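Local coordinates for protein proteasome accessory factor B/C (PafBC) (Paenarthrobacter aurescens, PDB 6SJ9) that acts as a transcriptional regulator of the bacterial DNA damage response and probably binds DNA through its winged helix-turn-helix domains, at residues A[6-11]-A[461-466]; A[13-18]-A[79-84]; A[60-65]-A[75-80]; A[89-94]-A[423-428]; A[436-441]-A[477-482]. All coordinates share one frame; numbering follows the deposited sequence.

Contact 1. Residues A[6-11]-A[461-466]; sequences ERLLNL and VTIKLT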
# COMPACT_ATOMS: atom_id res chain seq x y z
N GLU A 6 -0.53 22.75 12.26
CA GLU A 6 -0.60 23.52 11.03
C GLU A 6 0.39 24.68 11.04
O GLU A 6 0.99 24.99 10.01
CB GLU A 6 -2.03 24.02 10.80
CG GLU A 6 -2.91 23.01 10.06
CD GLU A 6 -2.52 22.86 8.57
OE1 GLU A 6 -1.76 21.92 8.24
OE2 GLU A 6 -2.98 23.69 7.75
N ARG A 7 0.58 25.31 12.20
CA ARG A 7 1.51 26.44 12.28
C ARG A 7 2.94 25.98 12.01
O ARG A 7 3.69 26.65 11.30
CB ARG A 7 1.38 27.13 13.64
CG ARG A 7 2.22 28.39 13.81
CD ARG A 7 2.02 29.03 15.20
NE ARG A 7 2.63 28.23 16.24
CZ ARG A 7 1.96 27.66 17.25
NH1 ARG A 7 0.66 27.85 17.37
NH2 ARG A 7 2.60 26.93 18.15
N LEU A 8 3.33 24.83 12.56
CA LEU A 8 4.64 24.27 12.27
C LEU A 8 4.79 23.99 10.78
O LEU A 8 5.83 24.32 10.20
CB LEU A 8 4.88 22.99 13.07
CG LEU A 8 5.15 23.24 14.55
CD1 LEU A 8 5.51 21.95 15.25
CD2 LEU A 8 6.23 24.29 14.78
N LEU A 9 3.76 23.40 10.15
CA LEU A 9 3.85 23.09 8.73
C LEU A 9 4.03 24.35 7.90
O LEU A 9 4.95 24.44 7.07
CB LEU A 9 2.61 22.30 8.27
CG LEU A 9 2.51 20.92 8.90
CD1 LEU A 9 1.13 20.20 8.79
CD2 LEU A 9 3.61 19.99 8.32
N ASN A 10 3.22 25.38 8.18
CA ASN A 10 3.32 26.66 7.47
C ASN A 10 4.67 27.34 7.72
O ASN A 10 5.26 27.93 6.80
CB ASN A 10 2.17 27.58 7.92
CG ASN A 10 0.78 27.10 7.45
OD1 ASN A 10 0.64 26.52 6.37
ND2 ASN A 10 -0.23 27.30 8.29
N LEU A 11 5.16 27.30 8.97
CA LEU A 11 6.46 27.89 9.26
C LEU A 11 7.53 27.18 8.45
O LEU A 11 8.35 27.82 7.79
CB LEU A 11 6.77 27.85 10.77
CG LEU A 11 8.15 28.33 11.24
CD1 LEU A 11 8.38 29.77 10.81
CD2 LEU A 11 8.31 28.22 12.74
N VAL A 461 6.14 12.14 11.15
CA VAL A 461 6.50 11.74 9.79
C VAL A 461 5.80 12.66 8.78
O VAL A 461 6.37 12.94 7.72
CB VAL A 461 6.22 10.25 9.53
CG1 VAL A 461 4.75 9.97 9.33
CG2 VAL A 461 6.99 9.77 8.32
N THR A 462 4.64 13.24 9.14
CA THR A 462 3.99 14.22 8.26
C THR A 462 4.84 15.48 8.10
O THR A 462 5.05 15.96 6.98
CB THR A 462 2.61 14.56 8.81
OG1 THR A 462 1.83 13.36 8.81
CG2 THR A 462 1.89 15.69 7.97
N ILE A 463 5.38 16.00 9.19
CA ILE A 463 6.24 17.17 9.15
C ILE A 463 7.50 16.86 8.34
O ILE A 463 7.91 17.64 7.48
CB ILE A 463 6.56 17.62 10.60
CG1 ILE A 463 5.25 18.01 11.28
CG2 ILE A 463 7.51 18.82 10.67
CD1 ILE A 463 5.39 18.36 12.78
N LYS A 464 8.14 15.72 8.61
CA LYS A 464 9.37 15.39 7.89
C LYS A 464 9.13 15.24 6.39
O LYS A 464 9.87 15.79 5.57
CB LYS A 464 9.99 14.12 8.45
CG LYS A 464 10.42 14.26 9.88
CD LYS A 464 10.94 12.92 10.43
CE LYS A 464 11.52 13.08 11.85
NZ LYS A 464 12.11 11.77 12.22
N LEU A 465 8.05 14.55 6.00
CA LEU A 465 7.78 14.40 4.57
C LEU A 465 7.37 15.72 3.94
O LEU A 465 7.57 15.90 2.74
CB LEU A 465 6.71 13.35 4.32
CG LEU A 465 7.18 11.90 4.15
CD1 LEU A 465 7.75 11.73 2.78
CD2 LEU A 465 8.25 11.61 5.16
N THR A 466 6.76 16.63 4.73
CA THR A 466 6.44 17.96 4.22
C THR A 466 7.71 18.69 3.79
O THR A 466 7.73 19.36 2.75
CB THR A 466 5.71 18.77 5.30
OG1 THR A 466 4.43 18.18 5.58
CG2 THR A 466 5.48 20.24 4.86
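L9 reaches across from helix 2-17 and sets its CD2 methyl against I463 and T466 of helix 457-469. The apolar part is small. CD2 of L9 lies 3.9 Å from CG1 of I463, and CD1 of L8 stands 4.4 Å from CD1 of I463, a looser touch; I463 also touches F56 and F58. The side chains of L9 and T466 cross at about a right angle, CD2 of L9 meeting CB, OG1 and CG2 of T466 together, with OG1 nearest at 3.4 Å. The polar part stays within helix 457-469. OG1 of T466, beside its own backbone N (chi1 -65°), bonds O of T462 at 2.7 Å from above the carbonyl plane, while N of T466 comes to the same oxygen from the opposite face. An alanine at T466 would probably open a gap beside L9 CD2 and leave the T462 carbonyl with one donor fewer. The axes run 10.3 Å apart at 15°, a nearly parallel helix pair that joins the first helix of the amino-terminal winged helix-turn-helix to a helix of the PafC half.

Contact 2. Residues A[13-18]-A[79-84]; sequences LALLNT and YRIGKD. With K (potassium ion), chain C.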
# COMPACT_ATOMS: atom_id res chain seq x y z
N LEU A 13 7.32 25.57 5.64
CA LEU A 13 7.27 25.87 4.20
C LEU A 13 7.75 27.28 3.91
O LEU A 13 8.48 27.49 2.95
CB LEU A 13 5.86 25.67 3.66
CG LEU A 13 5.51 24.19 3.72
CD1 LEU A 13 4.08 23.99 3.37
CD2 LEU A 13 6.43 23.43 2.77
N ALA A 14 7.39 28.25 4.75
CA ALA A 14 7.81 29.63 4.54
C ALA A 14 9.33 29.76 4.58
O ALA A 14 9.93 30.52 3.80
CB ALA A 14 7.18 30.54 5.60
N LEU A 15 9.97 29.05 5.51
CA LEU A 15 11.41 29.15 5.60
C LEU A 15 12.11 28.38 4.50
O LEU A 15 13.19 28.79 4.05
CB LEU A 15 11.86 28.64 6.97
CG LEU A 15 11.26 29.36 8.17
CD1 LEU A 15 11.79 28.73 9.44
CD2 LEU A 15 11.62 30.83 8.10
N LEU A 16 11.47 27.31 4.03
CA LEU A 16 12.02 26.52 2.93
C LEU A 16 11.96 27.32 1.64
O LEU A 16 12.89 27.28 0.82
CB LEU A 16 11.24 25.21 2.81
CG LEU A 16 11.94 23.86 2.74
CD1 LEU A 16 13.18 23.72 3.60
CD2 LEU A 16 10.97 22.73 3.06
N ASN A 17 10.86 28.06 1.44
CA ASN A 17 10.67 28.75 0.17
C ASN A 17 11.71 29.83 -0.04
O ASN A 17 12.28 29.94 -1.14
CB ASN A 17 9.25 29.31 0.09
CG ASN A 17 8.27 28.21 -0.15
OD1 ASN A 17 8.62 27.20 -0.77
ND2 ASN A 17 7.06 28.35 0.37
N THR A 18 11.98 30.65 0.97
CA THR A 18 12.84 31.81 0.78
C THR A 18 14.27 31.38 0.51
O THR A 18 14.84 30.55 1.22
CB THR A 18 12.83 32.72 2.00
OG1 THR A 18 13.74 33.79 1.77
CG2 THR A 18 13.29 31.98 3.27
N TYR A 79 15.62 34.52 8.57
CA TYR A 79 15.63 33.09 8.84
C TYR A 79 15.32 32.27 7.60
O TYR A 79 14.53 32.69 6.75
CB TYR A 79 14.62 32.71 9.92
CG TYR A 79 14.75 33.45 11.22
CD1 TYR A 79 15.63 33.02 12.20
CD2 TYR A 79 14.00 34.60 11.47
CE1 TYR A 79 15.74 33.68 13.40
CE2 TYR A 79 14.12 35.29 12.68
CZ TYR A 79 14.99 34.82 13.64
OH TYR A 79 15.13 35.50 14.85
N ARG A 80 15.93 31.09 7.49
CA ARG A 80 15.62 30.20 6.37
C ARG A 80 16.02 28.78 6.71
O ARG A 80 16.80 28.52 7.63
CB ARG A 80 16.31 30.63 5.08
CG ARG A 80 17.72 30.21 4.96
CD ARG A 80 18.33 30.72 3.66
NE ARG A 80 19.77 30.44 3.63
CZ ARG A 80 20.59 30.72 2.61
NH1 ARG A 80 20.11 31.30 1.51
NH2 ARG A 80 21.88 30.43 2.71
N ILE A 81 15.43 27.86 5.97
CA ILE A 81 15.72 26.44 6.07
C ILE A 81 16.10 25.94 4.68
O ILE A 81 15.51 26.35 3.67
CB ILE A 81 14.48 25.66 6.59
CG1 ILE A 81 14.10 26.06 8.01
CG2 ILE A 81 14.76 24.16 6.56
CD1 ILE A 81 12.84 25.35 8.51
N GLY A 82 17.07 25.03 4.63
CA GLY A 82 17.49 24.44 3.38
C GLY A 82 18.42 25.28 2.57
O GLY A 82 18.70 24.93 1.42
N LYS A 83 18.87 26.42 3.10
CA LYS A 83 19.84 27.28 2.44
C LYS A 83 19.26 27.72 1.10
O LYS A 83 18.17 28.31 1.10
CB LYS A 83 21.20 26.58 2.40
CG LYS A 83 21.77 26.27 3.82
CD LYS A 83 23.10 25.52 3.78
CE LYS A 83 24.22 26.48 3.36
NZ LYS A 83 25.47 25.80 2.92
N ASP A 84 19.89 27.42 -0.04
CA ASP A 84 19.36 27.86 -1.34
C ASP A 84 18.22 27.00 -1.90
O ASP A 84 17.50 27.48 -2.78
CB ASP A 84 20.50 27.87 -2.37
CG ASP A 84 21.60 28.84 -2.01
OD1 ASP A 84 21.49 29.49 -0.94
OD2 ASP A 84 22.59 28.93 -2.77
K K C . 15.37 27.80 1.40
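L15 lays its CB and CD1 over the CG1-CD1 branch of I81, the closest pair being L15 CB and I81 CG1 at 3.6 Å. Its other methyl, CD2, lies beside Y79, against O and CB. One residue on, L16 meets CG2, the other branch of I81: L16 CD1 and I81 CG2 are 3.4 Å apart, tighter than usual for two carbons, and chi1 of L16, at -130°, lies away from a staggered position. The same methyl faces G82, where a CB would be pressed against it. T18 CG2 lies 3.8 Å from R80 CB, the two side chains crossing at about a right angle.

The backbones are joined by one bond, I81 N to L15 O at 3.1 Å, almost straight at the hydrogen, though the donor stands 70° above the carbonyl plane. Beside it a potassium ion ties the two segments through main-chain oxygens. L16 O binds it at 2.6 Å and T18 O at 2.8 Å, while I81 O and K83 O bind at 2.7 and 2.9 Å; S85 O is the fifth ligand. Because the first two belong to the carboxyl end of a helix, the helix dipole would probably add to the pull on the cation.

The R80 guanidinium is bonded to K19 O, forms a salt bridge with E61 of strand 61-63 and makes a long, weak ion pair with D84. The site lies where helix 2-17 ends against strand 78-80 as the chain leaves the sheet, with L27 of helix 24-31 flanking L15 and L88 covering L16 and I81.

Contact 3. Residues A[60-65]-A[75-80]; sequences IETLMD and ASARYR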
# COMPACT_ATOMS: atom_id res chain seq x y z
N ILE A 60 16.92 25.74 11.52
CA ILE A 60 16.63 27.09 11.06
C ILE A 60 17.92 27.91 11.12
O ILE A 60 18.47 28.12 12.20
CB ILE A 60 15.54 27.72 11.92
CG1 ILE A 60 14.28 26.85 11.84
CG2 ILE A 60 15.32 29.20 11.51
CD1 ILE A 60 13.20 27.31 12.73
N GLU A 61 18.38 28.38 9.97
CA GLU A 61 19.55 29.23 9.96
C GLU A 61 19.12 30.68 10.13
O GLU A 61 18.08 31.12 9.59
CB GLU A 61 20.43 29.04 8.73
CG GLU A 61 19.96 29.57 7.42
CD GLU A 61 21.10 29.60 6.38
OE1 GLU A 61 22.23 30.02 6.70
OE2 GLU A 61 20.86 29.20 5.22
N THR A 62 19.89 31.40 10.91
CA THR A 62 19.71 32.82 11.15
C THR A 62 20.80 33.56 10.41
O THR A 62 21.98 33.22 10.54
CB THR A 62 19.76 33.15 12.64
OG1 THR A 62 18.73 32.42 13.31
CG2 THR A 62 19.57 34.65 12.85
N LEU A 63 20.40 34.52 9.59
CA LEU A 63 21.32 35.39 8.85
C LEU A 63 21.05 36.79 9.36
O LEU A 63 19.91 37.25 9.33
CB LEU A 63 21.01 35.34 7.35
CG LEU A 63 20.83 34.01 6.62
CD1 LEU A 63 20.43 34.25 5.17
CD2 LEU A 63 22.03 33.08 6.71
N MSE A 64 22.09 37.46 9.87
CA MSE A 64 21.89 38.81 10.39
C MSE A 64 23.12 39.71 10.31
O MSE A 64 24.25 39.22 10.20
CB MSE A 64 21.41 38.75 11.85
CG MSE A 64 22.50 38.51 12.87
SE MSE A 64 21.85 38.58 14.72
CE MSE A 64 23.54 38.94 15.65
N ASP A 65 22.87 41.02 10.35
CA ASP A 65 23.89 42.07 10.51
C ASP A 65 23.23 43.46 10.59
O ASP A 65 22.97 43.98 11.67
CB ASP A 65 24.92 42.05 9.38
CG ASP A 65 26.26 41.48 9.82
OD1 ASP A 65 26.42 41.17 11.02
OD2 ASP A 65 27.16 41.34 8.96
N ALA A 75 15.67 42.18 15.78
CA ALA A 75 14.68 42.27 14.71
C ALA A 75 15.34 42.53 13.36
O ALA A 75 14.64 42.73 12.36
CB ALA A 75 13.66 43.37 15.00
N SER A 76 16.67 42.55 13.32
CA SER A 76 17.43 42.64 12.08
C SER A 76 17.71 41.28 11.46
O SER A 76 18.32 41.21 10.39
CB SER A 76 18.76 43.37 12.34
OG SER A 76 19.58 42.67 13.26
N ALA A 77 17.26 40.19 12.08
CA ALA A 77 17.61 38.85 11.64
C ALA A 77 16.64 38.34 10.58
O ALA A 77 15.45 38.67 10.58
CB ALA A 77 17.65 37.88 12.82
N ARG A 78 17.19 37.54 9.67
CA ARG A 78 16.44 36.83 8.64
C ARG A 78 16.66 35.32 8.83
O ARG A 78 17.73 34.88 9.25
CB ARG A 78 16.85 37.32 7.25
CG ARG A 78 16.81 38.85 7.19
CD ARG A 78 17.61 39.43 6.04
NE ARG A 78 16.99 39.08 4.76
CZ ARG A 78 16.11 39.85 4.11
NH1 ARG A 78 15.73 41.02 4.61
NH2 ARG A 78 15.61 39.43 2.95
N TYR A 79 15.62 34.52 8.57
CA TYR A 79 15.63 33.09 8.84
C TYR A 79 15.32 32.27 7.60
O TYR A 79 14.53 32.69 6.75
CB TYR A 79 14.62 32.71 9.92
CG TYR A 79 14.75 33.45 11.22
CD1 TYR A 79 15.63 33.02 12.20
CD2 TYR A 79 14.00 34.60 11.47
CE1 TYR A 79 15.74 33.68 13.40
CE2 TYR A 79 14.12 35.29 12.68
CZ TYR A 79 14.99 34.82 13.64
OH TYR A 79 15.13 35.50 14.85
N ARG A 80 15.93 31.09 7.49
CA ARG A 80 15.62 30.20 6.37
C ARG A 80 16.02 28.78 6.71
O ARG A 80 16.80 28.52 7.63
CB ARG A 80 16.31 30.63 5.08
CG ARG A 80 17.72 30.21 4.96
CD ARG A 80 18.33 30.72 3.66
NE ARG A 80 19.77 30.44 3.63
CZ ARG A 80 20.59 30.72 2.61
NH1 ARG A 80 20.11 31.30 1.51
NH2 ARG A 80 21.88 30.43 2.71
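T62 and Y79 run alongside each other on one face, as a non-hydrogen-bonded pair of two antiparallel strands, and OG1 of T62 comes obliquely to the tyrosine ring, 3.2 Å from CE1. CG of Y79, anti to the carbonyl carbon (chi1 -55°), starts the ring on this side. I60 CG2 also comes obliquely to the ring, 3.9 Å from Y79 CD1, and beyond the contact F46 meets the ring edge-to-face. An alanine in place of Y79 would probably leave F46 without its aromatic partner and open a gap beside T62 and I60.

The backbone is the close-knit part. E61 and R80 exchange two bonds, E61 N to R80 O (2.8 Å) and R80 N to E61 O (3.0 Å). L63 and R78 do the same, L63 N reaching R78 O at 2.7 Å with a hydrogen angle of 179°, and R78 N reaching L63 O at 2.8 Å.

On the face of E61, L63, R78 and R80 the E61 carboxylate lies at the guanidinium edge of R80. It forms a salt bridge there, but the modelled atoms are too close for its detail to be trusted. L63 CD1 lies above one guanidinium face, toward its rim.

Toward the loop the pairing slackens. M64, a selenomethionine here, offers A77 its CB (4.0 Å to A77 CB) and turns its poorly ordered selenium end from the partner strand; D65 and S76 barely meet, and the loop beyond is partly unmodelled. This is the hairpin of a winged helix-turn-helix, its wing.

Contact 4. Residues A[89-94]-A[423-428]; sequences PDVSLT and VRFSEE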
# COMPACT_ATOMS: atom_id res chain seq x y z
N PRO A 89 15.23 16.68 0.82
CA PRO A 89 14.86 15.31 0.40
C PRO A 89 15.21 14.23 1.39
O PRO A 89 14.61 13.12 1.32
CB PRO A 89 15.68 15.12 -0.90
CG PRO A 89 16.10 16.46 -1.30
CD PRO A 89 16.20 17.31 -0.08
N ASP A 90 16.15 14.49 2.31
CA ASP A 90 16.71 13.46 3.19
C ASP A 90 16.08 13.57 4.57
O ASP A 90 16.10 14.65 5.18
CB ASP A 90 18.24 13.59 3.32
CG ASP A 90 18.93 13.48 1.98
OD1 ASP A 90 19.76 14.36 1.67
OD2 ASP A 90 18.64 12.54 1.24
N VAL A 91 15.48 12.48 5.05
CA VAL A 91 14.86 12.44 6.37
C VAL A 91 15.34 11.18 7.08
O VAL A 91 15.64 10.17 6.45
CB VAL A 91 13.30 12.48 6.34
CG1 VAL A 91 12.76 13.64 5.45
CG2 VAL A 91 12.73 11.17 5.87
N SER A 92 15.43 11.25 8.40
CA SER A 92 15.74 10.08 9.21
C SER A 92 14.48 9.66 9.91
O SER A 92 13.88 10.45 10.63
CB SER A 92 16.81 10.37 10.24
OG SER A 92 17.89 10.97 9.58
N LEU A 93 14.11 8.40 9.74
CA LEU A 93 12.83 7.92 10.23
C LEU A 93 13.06 6.94 11.36
O LEU A 93 13.97 6.11 11.29
CB LEU A 93 12.03 7.25 9.11
CG LEU A 93 11.60 8.21 7.98
CD1 LEU A 93 10.77 7.49 6.93
CD2 LEU A 93 10.83 9.38 8.59
N THR A 94 12.27 7.06 12.42
CA THR A 94 12.20 6.01 13.41
C THR A 94 11.38 4.83 12.87
O THR A 94 10.56 4.98 11.95
CB THR A 94 11.55 6.51 14.68
OG1 THR A 94 10.16 6.71 14.41
CG2 THR A 94 12.24 7.83 15.18
N VAL A 423 16.57 8.29 4.49
CA VAL A 423 15.87 7.97 3.28
C VAL A 423 15.77 9.24 2.46
O VAL A 423 15.57 10.32 3.02
CB VAL A 423 14.46 7.41 3.59
CG1 VAL A 423 13.64 7.25 2.31
CG2 VAL A 423 14.55 6.12 4.41
N ARG A 424 15.93 9.11 1.15
CA ARG A 424 15.78 10.21 0.24
C ARG A 424 14.45 10.02 -0.46
O ARG A 424 14.15 8.91 -0.90
CB ARG A 424 16.92 10.27 -0.77
CG ARG A 424 16.74 11.36 -1.82
CD ARG A 424 18.05 11.73 -2.49
NE ARG A 424 19.05 12.08 -1.49
CZ ARG A 424 20.22 12.67 -1.76
NH1 ARG A 424 21.08 12.95 -0.78
NH2 ARG A 424 20.54 12.98 -3.01
N PHE A 425 13.67 11.07 -0.55
CA PHE A 425 12.45 11.07 -1.33
C PHE A 425 12.55 12.17 -2.37
O PHE A 425 12.96 13.28 -2.05
CB PHE A 425 11.21 11.31 -0.46
CG PHE A 425 10.92 10.22 0.53
CD1 PHE A 425 10.25 9.06 0.15
CD2 PHE A 425 11.32 10.34 1.84
CE1 PHE A 425 9.97 8.03 1.09
CE2 PHE A 425 11.05 9.34 2.78
CZ PHE A 425 10.37 8.19 2.41
N SER A 426 12.12 11.87 -3.58
CA SER A 426 11.90 12.95 -4.53
C SER A 426 10.65 13.75 -4.14
O SER A 426 9.84 13.34 -3.29
CB SER A 426 11.71 12.37 -5.93
OG SER A 426 10.57 11.47 -5.94
N GLU A 427 10.47 14.88 -4.82
CA GLU A 427 9.29 15.69 -4.61
C GLU A 427 8.02 14.87 -4.83
O GLU A 427 7.11 14.88 -4.00
CB GLU A 427 9.33 16.92 -5.52
CG GLU A 427 8.12 17.84 -5.32
CD GLU A 427 8.21 19.13 -6.12
OE1 GLU A 427 9.27 19.44 -6.65
OE2 GLU A 427 7.20 19.84 -6.21
N GLU A 428 8.00 14.07 -5.91
CA GLU A 428 6.80 13.31 -6.27
C GLU A 428 6.49 12.21 -5.26
O GLU A 428 5.33 12.01 -4.91
CB GLU A 428 6.99 12.72 -7.68
CG GLU A 428 7.00 13.77 -8.83
CD GLU A 428 8.30 14.65 -8.93
OE1 GLU A 428 9.33 14.36 -8.26
OE2 GLU A 428 8.26 15.66 -9.70
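R424 sends CG anti to its backbone N (chi1 176°) and then folds at chi3 (-54°), which brings NE round to the carboxylate of D90, whose own CG lies beside its backbone N. The two side chains run side by side and form a salt bridge at an exposed edge. R424 NE gives its hydrogen to the syn lone pair of D90 OD2 at 2.8 Å. NH1 adds weak bonds to OD1 (3.1 Å) and OD2 (3.2 Å) of the same aspartate, which would probably limit its rotation. The carboxylate plane stands 41° from that of the guanidinium.

Next to the ion pair the backbones form a short two-stranded antiparallel sheet, strand 90-93 with strand 421-424, made by parts of the chain over 300 residues apart. V91 and V423 are its hydrogen-bonded pair, V91 N to V423 O at 3.0 Å and V423 N to V91 O at 2.9 Å. F425 N extends the pattern to P89 O, also at 2.9 Å. Each strand leads straight into a helix: T94 is the N-cap of helix 95-118, and S426 is that of helix 427-441, where E429 returns a bond to S426 N in a capping box.

On the buried face, opposite D90 and R424, V91 and F425 cross at about a right angle, CG2 of V91 meeting the ring at its edge, 4.0 Å from CE2. V423 CG1 stands above one face of this ring, toward its rim. P89 lies next to F425, its CB close to F425 O. L465 and L101 pack against F425 from helices 457-469 and 95-118.

Contact 5. Residues A[436-441]-A[477-482]; sequences GLAMLG and GSVSGQ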
# COMPACT_ATOMS: atom_id res chain seq x y z
N GLY A 436 -1.37 10.05 1.44
CA GLY A 436 -1.79 8.96 2.31
C GLY A 436 -1.76 9.38 3.77
O GLY A 436 -2.66 9.03 4.55
N LEU A 437 -0.75 10.18 4.14
CA LEU A 437 -0.68 10.64 5.51
C LEU A 437 -1.82 11.60 5.83
O LEU A 437 -2.31 11.61 6.96
CB LEU A 437 0.68 11.33 5.78
CG LEU A 437 1.89 10.37 5.75
CD1 LEU A 437 3.17 11.17 5.69
CD2 LEU A 437 1.91 9.48 7.01
N ALA A 438 -2.25 12.42 4.87
CA ALA A 438 -3.33 13.34 5.19
C ALA A 438 -4.66 12.61 5.37
O ALA A 438 -5.49 13.01 6.20
CB ALA A 438 -3.41 14.46 4.16
N MSE A 439 -4.88 11.53 4.63
CA MSE A 439 -6.08 10.72 4.88
C MSE A 439 -5.98 10.09 6.29
O MSE A 439 -6.94 10.13 7.07
CB MSE A 439 -6.22 9.66 3.81
CG MSE A 439 -6.58 10.16 2.41
SE MSE A 439 -8.37 11.06 2.44
CE MSE A 439 -9.54 9.61 1.93
N LEU A 440 -4.81 9.51 6.62
CA LEU A 440 -4.62 8.98 7.97
C LEU A 440 -4.84 10.07 9.02
O LEU A 440 -5.42 9.81 10.08
CB LEU A 440 -3.22 8.37 8.15
CG LEU A 440 -2.98 7.09 7.34
CD1 LEU A 440 -1.52 6.59 7.50
CD2 LEU A 440 -3.98 6.00 7.80
N GLY A 441 -4.39 11.29 8.74
CA GLY A 441 -4.56 12.39 9.67
C GLY A 441 -5.98 12.88 9.78
O GLY A 441 -6.32 13.55 10.76
N GLY A 477 -0.65 17.66 1.17
CA GLY A 477 -0.83 17.35 2.58
C GLY A 477 -2.21 17.70 3.11
O GLY A 477 -2.48 17.54 4.30
N SER A 478 -3.09 18.18 2.24
CA SER A 478 -4.44 18.57 2.61
C SER A 478 -5.49 17.67 1.96
O SER A 478 -5.36 17.29 0.79
CB SER A 478 -4.67 20.03 2.19
OG SER A 478 -6.00 20.45 2.42
N VAL A 479 -6.58 17.44 2.67
CA VAL A 479 -7.74 16.76 2.12
C VAL A 479 -8.88 17.74 1.89
O VAL A 479 -10.01 17.33 1.61
CB VAL A 479 -8.18 15.57 2.99
CG1 VAL A 479 -7.06 14.57 3.12
CG2 VAL A 479 -8.55 16.10 4.37
N SER A 480 -8.60 19.05 1.97
CA SER A 480 -9.64 20.06 1.80
C SER A 480 -9.21 21.34 1.07
O SER A 480 -10.07 22.10 0.64
CB SER A 480 -10.20 20.47 3.16
OG SER A 480 -9.30 21.41 3.70
N GLY A 481 -7.95 21.68 0.99
CA GLY A 481 -7.69 23.02 0.45
C GLY A 481 -7.75 23.19 -1.05
O GLY A 481 -7.81 24.33 -1.53
N GLN A 482 -7.79 22.10 -1.81
CA GLN A 482 -7.65 22.18 -3.26
C GLN A 482 -8.66 23.16 -3.85
O GLN A 482 -9.82 23.24 -3.42
CB GLN A 482 -7.84 20.77 -3.83
CG GLN A 482 -7.93 20.67 -5.35
CD GLN A 482 -6.57 20.87 -6.04
OE1 GLN A 482 -5.51 20.61 -5.45
NE2 GLN A 482 -6.62 21.32 -7.29
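S478, whose backbone N lies near CB of A438, has its OG gripped by two backbone N-H groups further along its own loop. S480 N gives one bond at 3.0 Å (163° at the hydrogen) and G481 N a shorter one at 2.7 Å (154°). The first makes an ST turn and the second an ST motif, and together they curl the chain just after V479. A tetraethylene glycol, probably from the crystallisation liquor, also touches this hydroxyl weakly.

The contact proper is a light packing of helix 427-441 on that loop. A438 directs its methyl toward the loop, where CB lies 3.2 Å from G477 O. Past it, V479 brings CG1 in, which sits between the end of A438 and the side chain of M439. This one methyl is 3.8 Å from A438 CB and equally far from A438 O.

Helix 427-441 belongs to the PafC helix-turn-helix part of the chain, whereas the loop runs from helix 472-476 to helix 489-501, on into the second WYL domain. The contact joins helix 427-441 to the loop that leads to helix 489-501, and a backbone bond of V479 to S529 fastens the loop to strand 517-530 of the WYL sheet.

M439, a selenomethionine in this crystal, bends at chi2 (-63°), bringing its selenium 3.8 Å from V479 CG1; the two side chains cross obliquely. M439 also touches Y528 and L530 of that strand and R577. L437 and L440 look to other neighbours, both packing on helices 457-469 and 95-118.

How the contacts relate
Contacts 2 and 3 lie in the amino-terminal winged helix-turn-helix, and contact 1 ties its first helix to helix 457-469. Contacts 1 and 2 share helix 2-17, their centres about 13 Å apart, while contacts 2 and 3 share strand 78-80 at about 11 Å. Contact 4 lies about 14 Å from contact 1 and touches it where K464 meets S92 O and L465 meets F425. Contact 5 uses the helix that contact 4 starts, 427-441, and packs on contact 1 through L437. Along the chain contacts 2, 3 and 4 are nested within the loop closed by contact 1, which contact 5 crosses. Contacts 1 and 4 thus join the two halves of the regulator, far apart in sequence.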